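Local coordinates for proteasome protein (Corynebacterium glutamicum ATCC 13032, PDB 2P90) that is of unknown function but belongs to the PAC2 family, so it is probably related to proteasome-assembly chaperones, and forms a trimer in the crystal, at residues His48-Ala52 against Leu53-Leu57; Leu66-Tyr69 against Arg70-Arg73; Asp113-Trp116 against Gly117-Ser120; Leu183-Leu186 against Leu187-Gly191; Thr214-Leu217 against Leu218-Ala222. All coordinates share one frame; numbering follows the deposited sequence.

Contact 1 (His48-Ala52 against Leu53-Leu57); sequences HLMDA and LDHRL
Leu53 N closes the last turn of helix 41-52 on Leu49 O at 2.9 Å, and the chain then leaves helical geometry at Leu53 and runs into strand 54-61. Leu49 and Leu53 point the same way, side by side, with Leu49 CD2 3.9 Å from Leu53 CD1. This pair faces the sheet side: Leu49 also packs on Phe104 and Met106, and Leu53 on Val96. On another side of the turn the Met50 and His55 side chains cross at about a right angle. A chi1 of 55° turns the His55 ring back to the helix end, where Met50 covers a face. Met50 CG lies 3.5 Å from the centroid of the His55 ring, a CH-pi contact. Met50 SD follows over the face, 4.0 Å from the His55 centroid. A water donates to Met50 O at 2.9 Å and to Leu53 O at 2.7 Å. It bridges two carbonyl oxygens that cannot bond to each other, while apolar and sulfur-aromatic contacts line the turn from helix to strand.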
loop_
_atom_site.group_PDB
_atom_site.type_symbol
_atom_site.label_atom_id
_atom_site.label_comp_id
_atom_site.label_asym_id
_atom_site.label_seq_id
_atom_site.Cartn_x
_atom_site.Cartn_y
_atom_site.Cartn_z
ATOM N N HIS B 48 -18.766 -19.492 5.845
ATOM C CA HIS B 48 -19.900 -20.402 5.921
ATOM C C HIS B 48 -19.534 -21.787 6.519
ATOM O O HIS B 48 -20.253 -22.312 7.395
ATOM C CB HIS B 48 -20.569 -20.557 4.550
ATOM C CG HIS B 48 -21.758 -21.458 4.568
ATOM N ND1 HIS B 48 -21.714 -22.761 4.110
ATOM C CD2 HIS B 48 -23.019 -21.266 5.036
ATOM C CE1 HIS B 48 -22.906 -23.321 4.266
ATOM N NE2 HIS B 48 -23.712 -22.435 4.830
ATOM N N LEU B 49 -18.433 -22.351 6.029
ATOM C CA LEU B 49 -17.910 -23.624 6.491
ATOM C C LEU B 49 -17.524 -23.524 7.948
ATOM O O LEU B 49 -17.789 -24.430 8.734
ATOM C CB LEU B 49 -16.682 -24.003 5.674
ATOM C CG LEU B 49 -16.949 -24.347 4.202
ATOM C CD1 LEU B 49 -15.654 -24.609 3.456
ATOM C CD2 LEU B 49 -17.949 -25.549 4.001
ATOM N N MET B 50 -16.927 -22.396 8.324
ATOM C CA MET B 50 -16.516 -22.199 9.701
ATOM C C MET B 50 -17.687 -22.148 10.689
ATOM O O MET B 50 -17.612 -22.747 11.754
ATOM C CB MET B 50 -15.637 -20.969 9.820
ATOM C CG MET B 50 -14.465 -21.170 10.781
ATOM S SD MET B 50 -12.896 -21.659 10.042
ATOM C CE MET B 50 -12.478 -20.008 9.464
ATOM N N ASP B 51 -18.763 -21.456 10.316
ATOM C CA ASP B 51 -19.943 -21.329 11.144
ATOM C C ASP B 51 -20.726 -22.630 11.216
ATOM O O ASP B 51 -21.350 -22.921 12.236
ATOM C CB ASP B 51 -20.872 -20.285 10.564
ATOM C CG ASP B 51 -20.353 -18.894 10.736
ATOM O OD1 ASP B 51 -19.384 -18.734 11.526
ATOM O OD2 ASP B 51 -20.909 -17.958 10.099
ATOM N N ALA B 52 -20.683 -23.398 10.133
ATOM C CA ALA B 52 -21.573 -24.529 9.951
ATOM C C ALA B 52 -20.976 -25.871 10.371
ATOM O O ALA B 52 -21.715 -26.774 10.750
ATOM C CB ALA B 52 -22.060 -24.610 8.495
ATOM N N LEU B 53 -19.653 -26.004 10.291
ATOM C CA LEU B 53 -18.979 -27.286 10.526
ATOM C C LEU B 53 -18.012 -27.229 11.699
ATOM O O LEU B 53 -17.533 -26.127 12.066
ATOM C CB LEU B 53 -18.258 -27.720 9.247
ATOM C CG LEU B 53 -19.181 -28.112 8.077
ATOM C CD1 LEU B 53 -18.385 -28.245 6.810
ATOM C CD2 LEU B 53 -19.969 -29.421 8.341
ATOM N N ASP B 54 -17.717 -28.387 12.302
ATOM C CA ASP B 54 -16.652 -28.425 13.329
ATOM C C ASP B 54 -15.281 -28.218 12.672
ATOM O O ASP B 54 -14.981 -28.787 11.606
ATOM C CB ASP B 54 -16.680 -29.709 14.210
ATOM C CG ASP B 54 -17.993 -29.834 15.088
ATOM O OD1 ASP B 54 -18.442 -28.835 15.743
ATOM O OD2 ASP B 54 -18.573 -30.952 15.096
ATOM N N HIS B 55 -14.467 -27.381 13.313
ATOM C CA HIS B 55 -13.124 -27.039 12.825
ATOM C C HIS B 55 -12.159 -26.883 14.010
ATOM O O HIS B 55 -12.569 -26.507 15.099
ATOM C CB HIS B 55 -13.158 -25.758 11.981
ATOM C CG HIS B 55 -13.775 -24.594 12.687
ATOM N ND1 HIS B 55 -13.042 -23.709 13.446
ATOM C CD2 HIS B 55 -15.059 -24.174 12.763
ATOM C CE1 HIS B 55 -13.844 -22.785 13.947
ATOM N NE2 HIS B 55 -15.076 -23.043 13.543
ATOM N N ARG B 56 -10.889 -27.214 13.797
ATOM C CA ARG B 56 -9.855 -27.040 14.818
ATOM C C ARG B 56 -8.686 -26.330 14.142
ATOM O O ARG B 56 -8.272 -26.720 13.030
ATOM C CB ARG B 56 -9.362 -28.388 15.403
ATOM C CG ARG B 56 -10.332 -29.262 16.276
ATOM C CD ARG B 56 -10.765 -28.628 17.618
ATOM N NE ARG B 56 -12.177 -28.173 17.570
ATOM C CZ ARG B 56 -13.253 -28.955 17.771
ATOM N NH1 ARG B 56 -13.110 -30.253 18.061
ATOM N NH2 ARG B 56 -14.483 -28.448 17.673
ATOM N N LEU B 57 -8.172 -25.289 14.812
ATOM C CA LEU B 57 -6.983 -24.538 14.345
ATOM C C LEU B 57 -5.684 -25.383 14.363
ATOM O O LEU B 57 -5.334 -25.969 15.384
ATOM C CB LEU B 57 -6.788 -23.275 15.193
ATOM C CG LEU B 57 -5.717 -22.271 14.728
ATOM C CD1 LEU B 57 -6.002 -21.783 13.318
ATOM C CD2 LEU B 57 -5.666 -21.092 15.686
HETATM O O HOH W 1 -18.411 -24.442 13.919
#

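Contact 2 (Leu66-Tyr69 against Arg70-Arg73); sequences LIDY and RSRR
Asp68 is the N-cap of helix 69-72, and its side chain reaches forward to Ser71 N. Asp68 CB passes 3.4 Å from Ser71 OG. Asp68 CG stands anti to the backbone N (chi1 -178°), carrying the carboxylate toward the amides of the first turn. Asp68 OD1 accepts from Ser71 N at 3.0 Å, and the donor meets it from above the carboxylate plane. Asp68 OD1 also lies 3.1 Å from Arg70 N. Asp68 OD2 reaches 3.2 Å from Ser71 OG, but the angle is poor for a bond. The Asp68 carbonyl adds a bond from Arg72 N, in the carbonyl plane. Arg72 CG rests 3.7 Å from Ile67 CG2, the two side chains crossing at about a right angle. The arginines pair with acidic groups, Arg72 NE with Asp113 and Arg70 with Asp113 of the second subunit. The amide dipoles would probably steady the Asp68 carboxylate. It also lies close to Asp68 of the third subunit, which may raise its pKa or favour a shared proton.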
loop_
_atom_site.group_PDB
_atom_site.type_symbol
_atom_site.label_atom_id
_atom_site.label_comp_id
_atom_site.label_asym_id
_atom_site.label_seq_id
_atom_site.Cartn_x
_atom_site.Cartn_y
_atom_site.Cartn_z
ATOM N N LEU B 66 3.384 -10.429 7.356
ATOM C CA LEU B 66 2.560 -10.691 6.178
ATOM C C LEU B 66 1.653 -9.561 5.732
ATOM O O LEU B 66 1.377 -9.449 4.544
ATOM C CB LEU B 66 1.780 -12.014 6.337
ATOM C CG LEU B 66 2.655 -13.307 6.337
ATOM C CD1 LEU B 66 1.862 -14.562 6.775
ATOM C CD2 LEU B 66 3.374 -13.573 5.005
ATOM N N ILE B 67 1.279 -8.676 6.663
ATOM C CA ILE B 67 0.215 -7.680 6.445
ATOM C C ILE B 67 0.733 -6.217 6.502
ATOM O O ILE B 67 1.527 -5.842 7.395
ATOM C CB ILE B 67 -0.923 -7.844 7.540
ATOM C CG1 ILE B 67 -1.556 -9.267 7.540
ATOM C CG2 ILE B 67 -1.960 -6.694 7.511
ATOM C CD1 ILE B 67 -2.248 -9.726 6.241
ATOM N N ASP B 68 0.258 -5.410 5.554
ATOM C CA ASP B 68 0.355 -3.951 5.626
ATOM C C ASP B 68 -0.883 -3.490 6.367
ATOM O O ASP B 68 -1.955 -3.402 5.806
ATOM C CB ASP B 68 0.365 -3.324 4.210
ATOM C CG ASP B 68 0.514 -1.783 4.241
ATOM O OD1 ASP B 68 -0.023 -1.105 5.169
ATOM O OD2 ASP B 68 1.168 -1.232 3.327
ATOM N N TYR B 69 -0.737 -3.148 7.639
ATOM C CA TYR B 69 -1.931 -2.924 8.461
ATOM C C TYR B 69 -2.619 -1.609 8.124
ATOM O O TYR B 69 -3.826 -1.464 8.386
ATOM C CB TYR B 69 -1.597 -2.912 9.923
ATOM C CG TYR B 69 -1.148 -4.200 10.546
ATOM C CD1 TYR B 69 -2.045 -4.993 11.271
ATOM C CD2 TYR B 69 0.196 -4.594 10.487
ATOM C CE1 TYR B 69 -1.611 -6.156 11.919
ATOM C CE2 TYR B 69 0.623 -5.742 11.108
ATOM C CZ TYR B 69 -0.274 -6.515 11.822
ATOM O OH TYR B 69 0.182 -7.632 12.478
ATOM N N ARG B 70 -1.866 -0.653 7.583
ATOM C CA ARG B 70 -2.477 0.597 7.144
ATOM C C ARG B 70 -3.317 0.423 5.873
ATOM O O ARG B 70 -4.306 1.157 5.672
ATOM C CB ARG B 70 -1.497 1.779 7.071
ATOM C CG ARG B 70 -1.177 2.390 8.435
ATOM C CD ARG B 70 -0.130 3.574 8.363
ATOM N NE ARG B 70 -0.784 4.826 8.030
ATOM C CZ ARG B 70 -0.772 5.431 6.831
ATOM N NH1 ARG B 70 -0.082 4.923 5.786
ATOM N NH2 ARG B 70 -1.478 6.562 6.684
ATOM N N SER B 71 -2.971 -0.555 5.035
ATOM C CA SER B 71 -3.927 -0.964 3.964
ATOM C C SER B 71 -5.158 -1.720 4.477
ATOM O O SER B 71 -6.227 -1.515 3.950
ATOM C CB SER B 71 -3.295 -1.806 2.859
ATOM O OG SER B 71 -1.965 -1.432 2.640
ATOM N N ARG B 72 -5.011 -2.614 5.459
ATOM C CA ARG B 72 -6.147 -3.427 5.916
ATOM C C ARG B 72 -6.987 -2.807 7.018
ATOM O O ARG B 72 -8.213 -2.921 6.974
ATOM C CB ARG B 72 -5.698 -4.782 6.401
ATOM C CG ARG B 72 -4.759 -5.487 5.493
ATOM C CD ARG B 72 -5.329 -5.765 4.054
ATOM N NE ARG B 72 -4.501 -6.841 3.544
ATOM C CZ ARG B 72 -4.899 -7.978 3.015
ATOM N NH1 ARG B 72 -6.159 -8.268 2.782
ATOM N NH2 ARG B 72 -3.965 -8.805 2.668
ATOM N N ARG B 73 -6.331 -2.185 8.011
ATOM C CA ARG B 73 -7.011 -1.557 9.149
ATOM C C ARG B 73 -8.122 -2.467 9.713
ATOM O O ARG B 73 -9.311 -2.166 9.578
ATOM C CB ARG B 73 -7.564 -0.197 8.732
ATOM C CG ARG B 73 -6.480 0.820 8.327
ATOM C CD ARG B 73 -6.979 2.217 8.639
ATOM N NE ARG B 73 -6.047 3.293 8.351
ATOM C CZ ARG B 73 -5.048 3.683 9.157
ATOM N NH1 ARG B 73 -4.784 3.051 10.308
ATOM N NH2 ARG B 73 -4.288 4.693 8.794
#

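Contact 3 (Asp113-Trp116 against Gly117-Ser120); sequences DLRW and GDFS
Arg115 and Asp118 meet nearly in one plane: the guanidinium and carboxylate planes are 4° apart. Asp118 OD2 lies at the guanidinium edge and takes a salt-bridge hydrogen bond from Arg115 NH1, modelled very short at 2.5 Å. The arginine chain bends at chi2 (-140°), and Arg115 CD also comes 3.3 Å from Asp118 OD2. NH2 of the same guanidinium pairs with Glu65 of the third subunit, so this arginine joins two acidic groups. Arg115 is the N-cap residue of helix 116-129. In the first turn Gly117 N and Asp118 N bond to Asp64 of the third subunit. The Arg115 carbonyl O receives Phe119 N at 2.8 Å, with the donor almost in line with the C=O bond. Phe119 CB touches Arg115 O at 3.2 Å, but its ring leads away, because CG stands anti to the backbone N (chi1 176°). Trp116 CB starts away from the following turn, and it is Trp116 O that Ser120 meets, accepting from Ser120 N at 2.8 Å. Trp116 NE1 bonds to Pro112 O, and its ring stacks on Tyr69 of the third subunit. Around this helix start, Phe119 meets Phe61 of strand 54-61 edge to face and touches Leu66 of helix 63-66. Trp116 and Ser120 lie against helix 179-189, through Ala179, Met182, Leu183 and Leu186.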
loop_
_atom_site.group_PDB
_atom_site.type_symbol
_atom_site.label_atom_id
_atom_site.label_comp_id
_atom_site.label_asym_id
_atom_site.label_seq_id
_atom_site.Cartn_x
_atom_site.Cartn_y
_atom_site.Cartn_z
ATOM N N ASP B 113 -0.126 -9.187 2.209
ATOM C CA ASP B 113 0.417 -8.071 1.416
ATOM C C ASP B 113 1.913 -8.340 1.088
ATOM O O ASP B 113 2.412 -7.922 0.044
ATOM C CB ASP B 113 0.330 -6.741 2.168
ATOM C CG ASP B 113 -1.064 -6.312 2.478
ATOM O OD1 ASP B 113 -1.757 -5.736 1.585
ATOM O OD2 ASP B 113 -1.467 -6.467 3.655
ATOM N N LEU B 114 2.605 -9.052 1.992
ATOM C CA LEU B 114 4.059 -9.150 1.974
ATOM C C LEU B 114 4.559 -10.595 1.905
ATOM O O LEU B 114 3.834 -11.550 2.255
ATOM C CB LEU B 114 4.634 -8.471 3.247
ATOM C CG LEU B 114 4.015 -7.122 3.718
ATOM C CD1 LEU B 114 4.551 -6.709 5.053
ATOM C CD2 LEU B 114 4.180 -5.968 2.689
ATOM N N ARG B 115 5.824 -10.729 1.483
ATOM C CA ARG B 115 6.553 -11.995 1.562
ATOM C C ARG B 115 5.873 -13.192 0.835
ATOM O O ARG B 115 5.828 -14.317 1.405
ATOM C CB ARG B 115 6.777 -12.385 3.030
ATOM C CG ARG B 115 7.665 -11.442 3.849
ATOM C CD ARG B 115 8.572 -12.302 4.761
ATOM N NE ARG B 115 9.636 -11.465 5.193
ATOM C CZ ARG B 115 10.893 -11.499 4.800
ATOM N NH1 ARG B 115 11.391 -12.425 4.019
ATOM N NH2 ARG B 115 11.660 -10.549 5.240
ATOM N N TRP B 116 5.378 -12.973 -0.387
ATOM C CA TRP B 116 4.745 -14.053 -1.147
ATOM C C TRP B 116 5.646 -15.318 -1.339
ATOM O O TRP B 116 5.138 -16.429 -1.278
ATOM C CB TRP B 116 4.220 -13.542 -2.479
ATOM C CG TRP B 116 2.954 -12.704 -2.386
ATOM C CD1 TRP B 116 2.284 -12.272 -1.234
ATOM C CD2 TRP B 116 2.231 -12.169 -3.482
ATOM N NE1 TRP B 116 1.188 -11.507 -1.581
ATOM C CE2 TRP B 116 1.134 -11.427 -2.948
ATOM C CE3 TRP B 116 2.405 -12.219 -4.869
ATOM C CZ2 TRP B 116 0.216 -10.767 -3.767
ATOM C CZ3 TRP B 116 1.491 -11.535 -5.684
ATOM C CH2 TRP B 116 0.422 -10.829 -5.131
ATOM N N GLY B 117 6.966 -15.122 -1.518
ATOM C CA GLY B 117 7.954 -16.186 -1.574
ATOM C C GLY B 117 8.023 -17.031 -0.313
ATOM O O GLY B 117 7.812 -18.228 -0.374
ATOM N N ASP B 118 8.316 -16.420 0.838
ATOM C CA ASP B 118 8.310 -17.155 2.102
ATOM C C ASP B 118 6.943 -17.760 2.407
ATOM O O ASP B 118 6.867 -18.862 2.929
ATOM C CB ASP B 118 8.761 -16.283 3.269
ATOM C CG ASP B 118 10.203 -15.742 3.102
ATOM O OD1 ASP B 118 11.011 -16.342 2.367
ATOM O OD2 ASP B 118 10.527 -14.698 3.712
ATOM N N PHE B 119 5.875 -17.046 2.063
ATOM C CA PHE B 119 4.510 -17.509 2.326
ATOM C C PHE B 119 4.135 -18.753 1.519
ATOM O O PHE B 119 3.616 -19.724 2.067
ATOM C CB PHE B 119 3.481 -16.386 2.070
ATOM C CG PHE B 119 2.068 -16.832 2.233
ATOM C CD1 PHE B 119 1.552 -17.094 3.506
ATOM C CD2 PHE B 119 1.233 -17.003 1.111
ATOM C CE1 PHE B 119 0.231 -17.537 3.660
ATOM C CE2 PHE B 119 -0.073 -17.460 1.255
ATOM C CZ PHE B 119 -0.584 -17.720 2.519
ATOM N N SER B 120 4.364 -18.711 0.216
ATOM C CA SER B 120 4.043 -19.851 -0.607
ATOM C C SER B 120 4.956 -21.043 -0.246
ATOM O O SER B 120 4.485 -22.167 -0.166
ATOM C CB SER B 120 4.129 -19.455 -2.059
ATOM O OG SER B 120 5.470 -19.306 -2.379
#

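Contact 4 (Leu183-Leu186 against Leu187-Gly191); sequences LEKL and LKDKG
Leu186 and Leu187 lose the most surface here, and Lys185 follows. All three sit on the last turns of helix 179-189. Leu186 runs beside Lys190, both side chains pointing the same way, and Leu186 CD1 lies 4.0 Å from Lys190 CE. The lysine's aliphatic part therefore extends the apolar surface that Leu186 turns to Ser120, Asn121 and Val124 of helix 116-129. Leu187 packs back on Leu183, with the two CD1 atoms of Leu183 and Leu187 3.8 Å apart. CG of Leu183 stands anti to its backbone N (chi1 163°), and the branch reaches along the helix to the next turn. Leu187 also touches Val194 and Thr135 of the sheet. Lys185 lies on another side. Its chain bends at chi4 (-56°) and brings Lys185 NZ to Asp189 OD2 at 2.8 Å, a salt bridge one turn on. Lys188 NZ is a long second partner, 3.6 Å from Asp189 OD1. Asp189 N also bonds to Lys185 O at 3.0 Å. Gly191 ends the helix with positive phi in a Schellman motif, Gly191 N bonding to Lys188 O at 2.6 Å. The two lysines lie at the edge of the third subunit, against its Thr84 and Val83. They would probably stabilise the negative charge of Asp189, while leucines hold the inner side to helix and sheet.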
loop_
_atom_site.group_PDB
_atom_site.type_symbol
_atom_site.label_atom_id
_atom_site.label_comp_id
_atom_site.label_asym_id
_atom_site.label_seq_id
_atom_site.Cartn_x
_atom_site.Cartn_y
_atom_site.Cartn_z
ATOM N N LEU B 183 1.432 -19.562 -5.241
ATOM C CA LEU B 183 1.451 -20.824 -4.528
ATOM C C LEU B 183 1.120 -21.982 -5.493
ATOM O O LEU B 183 1.756 -23.057 -5.435
ATOM C CB LEU B 183 0.490 -20.784 -3.349
ATOM C CG LEU B 183 0.060 -22.092 -2.699
ATOM C CD1 LEU B 183 1.240 -22.817 -2.040
ATOM C CD2 LEU B 183 -1.125 -21.869 -1.693
ATOM N N GLU B 184 0.159 -21.728 -6.385
ATOM C CA GLU B 184 -0.223 -22.672 -7.438
ATOM C C GLU B 184 0.974 -23.029 -8.283
ATOM O O GLU B 184 1.272 -24.200 -8.423
ATOM C CB GLU B 184 -1.315 -22.116 -8.354
ATOM C CG GLU B 184 -2.681 -22.088 -7.728
ATOM C CD GLU B 184 -3.738 -21.897 -8.769
ATOM O OE1 GLU B 184 -3.809 -22.767 -9.686
ATOM O OE2 GLU B 184 -4.508 -20.919 -8.674
ATOM N N LYS B 185 1.665 -22.022 -8.819
ATOM C CA LYS B 185 2.847 -22.261 -9.628
ATOM C C LYS B 185 3.927 -23.056 -8.894
ATOM O O LYS B 185 4.573 -23.898 -9.493
ATOM C CB LYS B 185 3.408 -20.959 -10.196
ATOM C CG LYS B 185 4.071 -21.167 -11.557
ATOM C CD LYS B 185 4.808 -19.937 -12.042
ATOM C CE LYS B 185 5.833 -20.321 -13.119
ATOM N NZ LYS B 185 6.807 -21.355 -12.640
ATOM N N LEU B 186 4.108 -22.818 -7.598
ATOM C CA LEU B 186 5.129 -23.549 -6.837
ATOM C C LEU B 186 4.750 -25.034 -6.570
ATOM O O LEU B 186 5.614 -25.923 -6.511
ATOM C CB LEU B 186 5.415 -22.820 -5.529
ATOM C CG LEU B 186 6.500 -23.348 -4.594
ATOM C CD1 LEU B 186 7.911 -23.273 -5.236
ATOM C CD2 LEU B 186 6.467 -22.589 -3.282
ATOM N N LEU B 187 3.458 -25.280 -6.387
ATOM C CA LEU B 187 2.947 -26.627 -6.161
ATOM C C LEU B 187 3.136 -27.402 -7.454
ATOM O O LEU B 187 3.761 -28.449 -7.440
ATOM C CB LEU B 187 1.479 -26.611 -5.686
ATOM C CG LEU B 187 1.259 -26.289 -4.203
ATOM C CD1 LEU B 187 -0.159 -25.837 -3.855
ATOM C CD2 LEU B 187 1.678 -27.461 -3.329
ATOM N N LYS B 188 2.670 -26.851 -8.569
ATOM C CA LYS B 188 2.960 -27.414 -9.885
ATOM C C LYS B 188 4.459 -27.755 -10.058
ATOM O O LYS B 188 4.817 -28.937 -10.202
ATOM C CB LYS B 188 2.464 -26.487 -10.994
ATOM C CG LYS B 188 2.812 -26.951 -12.401
ATOM C CD LYS B 188 2.322 -25.939 -13.438
ATOM C CE LYS B 188 3.324 -24.781 -13.613
ATOM N NZ LYS B 188 4.226 -24.939 -14.827
ATOM N N ASP B 189 5.321 -26.738 -10.004
ATOM C CA ASP B 189 6.758 -26.906 -10.182
ATOM C C ASP B 189 7.349 -27.943 -9.238
ATOM O O ASP B 189 8.381 -28.537 -9.527
ATOM C CB ASP B 189 7.488 -25.572 -9.960
ATOM C CG ASP B 189 7.177 -24.535 -11.024
ATOM O OD1 ASP B 189 6.467 -24.865 -11.998
ATOM O OD2 ASP B 189 7.649 -23.379 -10.883
ATOM N N LYS B 190 6.734 -28.147 -8.086
ATOM C CA LYS B 190 7.220 -29.179 -7.182
ATOM C C LYS B 190 6.620 -30.568 -7.462
ATOM O O LYS B 190 6.869 -31.511 -6.702
ATOM C CB LYS B 190 6.990 -28.776 -5.724
ATOM C CG LYS B 190 8.160 -28.040 -5.073
ATOM C CD LYS B 190 7.698 -27.332 -3.804
ATOM C CE LYS B 190 8.835 -26.566 -3.135
ATOM N NZ LYS B 190 9.426 -27.302 -1.976
ATOM N N GLY B 191 5.830 -30.679 -8.535
ATOM C CA GLY B 191 5.178 -31.947 -8.948
ATOM C C GLY B 191 3.840 -32.283 -8.297
ATOM O O GLY B 191 3.401 -33.423 -8.356
#

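Contact 5 (Thr214-Leu217 against Leu218-Ala222); sequences TLKL and LQSIA
Lys216 and Ser220 share a bond in which the hydroxyl folds back on its own helix. Ser220 OG sits beside its backbone N (chi1 -53°) and donates to Lys216 O at 2.7 Å. Ser220 N bonds to Lys216 O as well, at 3.0 Å. The two donors approach from opposite faces of the carbonyl plane, so one oxygen takes both; the buried hydroxyl places its proton inside the helix. Lys216 itself bends at chi2, chi3 and chi4, and carries its amine to Asp165. On the way Lys216 CD passes 3.5 Å from Gln219 NE2, the two side chains crossing at about a right angle. Gln219 takes the less usual position between N and carbonyl carbon (chi1 65°), then extends, which lays its amide over the preceding turn. There Gln219 OE1 comes 4.0 Å from Leu215 CG. On the buried faces Leu217 packs on Val199 of strand 194-202. Leu218 CG lies 3.5 Å from Thr214 O, and its branches reach His48 of helix 41-52 and Leu234 of helix 232-250. The arrangement is that of a regular alpha helix with i to i+4 bonds, packed against a sheet strand and flanked by helices in an alpha/beta fold.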
loop_
_atom_site.group_PDB
_atom_site.type_symbol
_atom_site.label_atom_id
_atom_site.label_comp_id
_atom_site.label_asym_id
_atom_site.label_seq_id
_atom_site.Cartn_x
_atom_site.Cartn_y
_atom_site.Cartn_z
ATOM N N THR B 214 -21.043 -18.211 -3.929
ATOM C CA THR B 214 -20.540 -18.939 -2.769
ATOM C C THR B 214 -20.971 -20.395 -2.886
ATOM O O THR B 214 -20.122 -21.292 -2.901
ATOM C CB THR B 214 -21.077 -18.327 -1.471
ATOM O OG1 THR B 214 -20.842 -16.913 -1.496
ATOM C CG2 THR B 214 -20.439 -18.966 -0.205
ATOM N N LEU B 215 -22.287 -20.601 -3.031
ATOM C CA LEU B 215 -22.901 -21.921 -3.263
ATOM C C LEU B 215 -22.206 -22.715 -4.357
ATOM O O LEU B 215 -21.800 -23.861 -4.154
ATOM C CB LEU B 215 -24.397 -21.752 -3.605
ATOM C CG LEU B 215 -25.316 -22.984 -3.640
ATOM C CD1 LEU B 215 -25.327 -23.809 -2.322
ATOM C CD2 LEU B 215 -26.736 -22.565 -3.968
ATOM N N LYS B 216 -22.049 -22.084 -5.514
ATOM C CA LYS B 216 -21.346 -22.707 -6.616
ATOM C C LYS B 216 -19.918 -23.123 -6.239
ATOM O O LYS B 216 -19.529 -24.262 -6.514
ATOM C CB LYS B 216 -21.368 -21.801 -7.858
ATOM C CG LYS B 216 -21.003 -22.525 -9.155
ATOM C CD LYS B 216 -21.869 -23.781 -9.353
ATOM C CE LYS B 216 -21.084 -24.903 -10.044
ATOM N NZ LYS B 216 -21.119 -24.798 -11.531
ATOM N N LEU B 217 -19.134 -22.220 -5.626
ATOM C CA LEU B 217 -17.771 -22.590 -5.197
ATOM C C LEU B 217 -17.807 -23.780 -4.231
ATOM O O LEU B 217 -17.030 -24.706 -4.371
ATOM C CB LEU B 217 -17.003 -21.420 -4.554
ATOM C CG LEU B 217 -16.414 -20.306 -5.410
ATOM C CD1 LEU B 217 -15.934 -19.177 -4.490
ATOM C CD2 LEU B 217 -15.279 -20.783 -6.335
ATOM N N LEU B 218 -18.731 -23.750 -3.279
ATOM C CA LEU B 218 -18.795 -24.795 -2.287
ATOM C C LEU B 218 -19.196 -26.165 -2.894
ATOM O O LEU B 218 -18.586 -27.197 -2.575
ATOM C CB LEU B 218 -19.703 -24.378 -1.127
ATOM C CG LEU B 218 -19.166 -23.294 -0.179
ATOM C CD1 LEU B 218 -20.120 -23.059 0.974
ATOM C CD2 LEU B 218 -17.776 -23.683 0.359
ATOM N N GLN B 219 -20.189 -26.175 -3.788
ATOM C CA GLN B 219 -20.576 -27.427 -4.423
ATOM C C GLN B 219 -19.500 -27.945 -5.386
ATOM O O GLN B 219 -19.352 -29.147 -5.557
ATOM C CB GLN B 219 -22.034 -27.410 -4.985
ATOM C CG GLN B 219 -22.361 -26.467 -6.135
ATOM C CD GLN B 219 -23.872 -26.075 -6.199
ATOM O OE1 GLN B 219 -24.715 -26.567 -5.425
ATOM N NE2 GLN B 219 -24.202 -25.171 -7.125
ATOM N N SER B 220 -18.693 -27.046 -5.950
ATOM C CA SER B 220 -17.557 -27.493 -6.765
ATOM C C SER B 220 -16.511 -28.209 -5.900
ATOM O O SER B 220 -15.901 -29.190 -6.319
ATOM C CB SER B 220 -16.924 -26.332 -7.521
ATOM O OG SER B 220 -17.907 -25.636 -8.250
ATOM N N ILE B 221 -16.327 -27.699 -4.692
ATOM C CA ILE B 221 -15.447 -28.289 -3.699
ATOM C C ILE B 221 -16.011 -29.605 -3.164
ATOM O O ILE B 221 -15.293 -30.602 -3.110
ATOM C CB ILE B 221 -15.235 -27.298 -2.536
ATOM C CG1 ILE B 221 -14.332 -26.149 -2.977
ATOM C CG2 ILE B 221 -14.659 -27.993 -1.313
ATOM C CD1 ILE B 221 -14.531 -24.945 -2.117
ATOM N N ALA B 222 -17.281 -29.608 -2.755
ATOM C CA ALA B 222 -17.941 -30.847 -2.319
ATOM C C ALA B 222 -17.794 -31.961 -3.373
ATOM O O ALA B 222 -17.458 -33.095 -3.036
ATOM C CB ALA B 222 -19.397 -30.596 -1.963
#

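Overall arrangement
Contact 5 is the most buried, its centre about 9 Å from the centre of the chain; contacts 1 to 4 are partly buried. Contacts 1 and 5 touch through His48 and Leu49 against Leu218, joining helices 41-52 and 211-225. Contacts 2 and 3 are bound more closely by polar links, such as Asp68 N to Asp113 OD2 and Leu66 O to Leu114 N. Contacts 3 and 4 join helices 116-129 and 179-189. Contacts 2, 3 and 4 all reach the third subunit, but contact 2 bonds mainly to the second, by arginine salt bridges, and contact 3 to the third. No other chain touches contacts 1 and 5, where leucines and helix or turn bonds prevail.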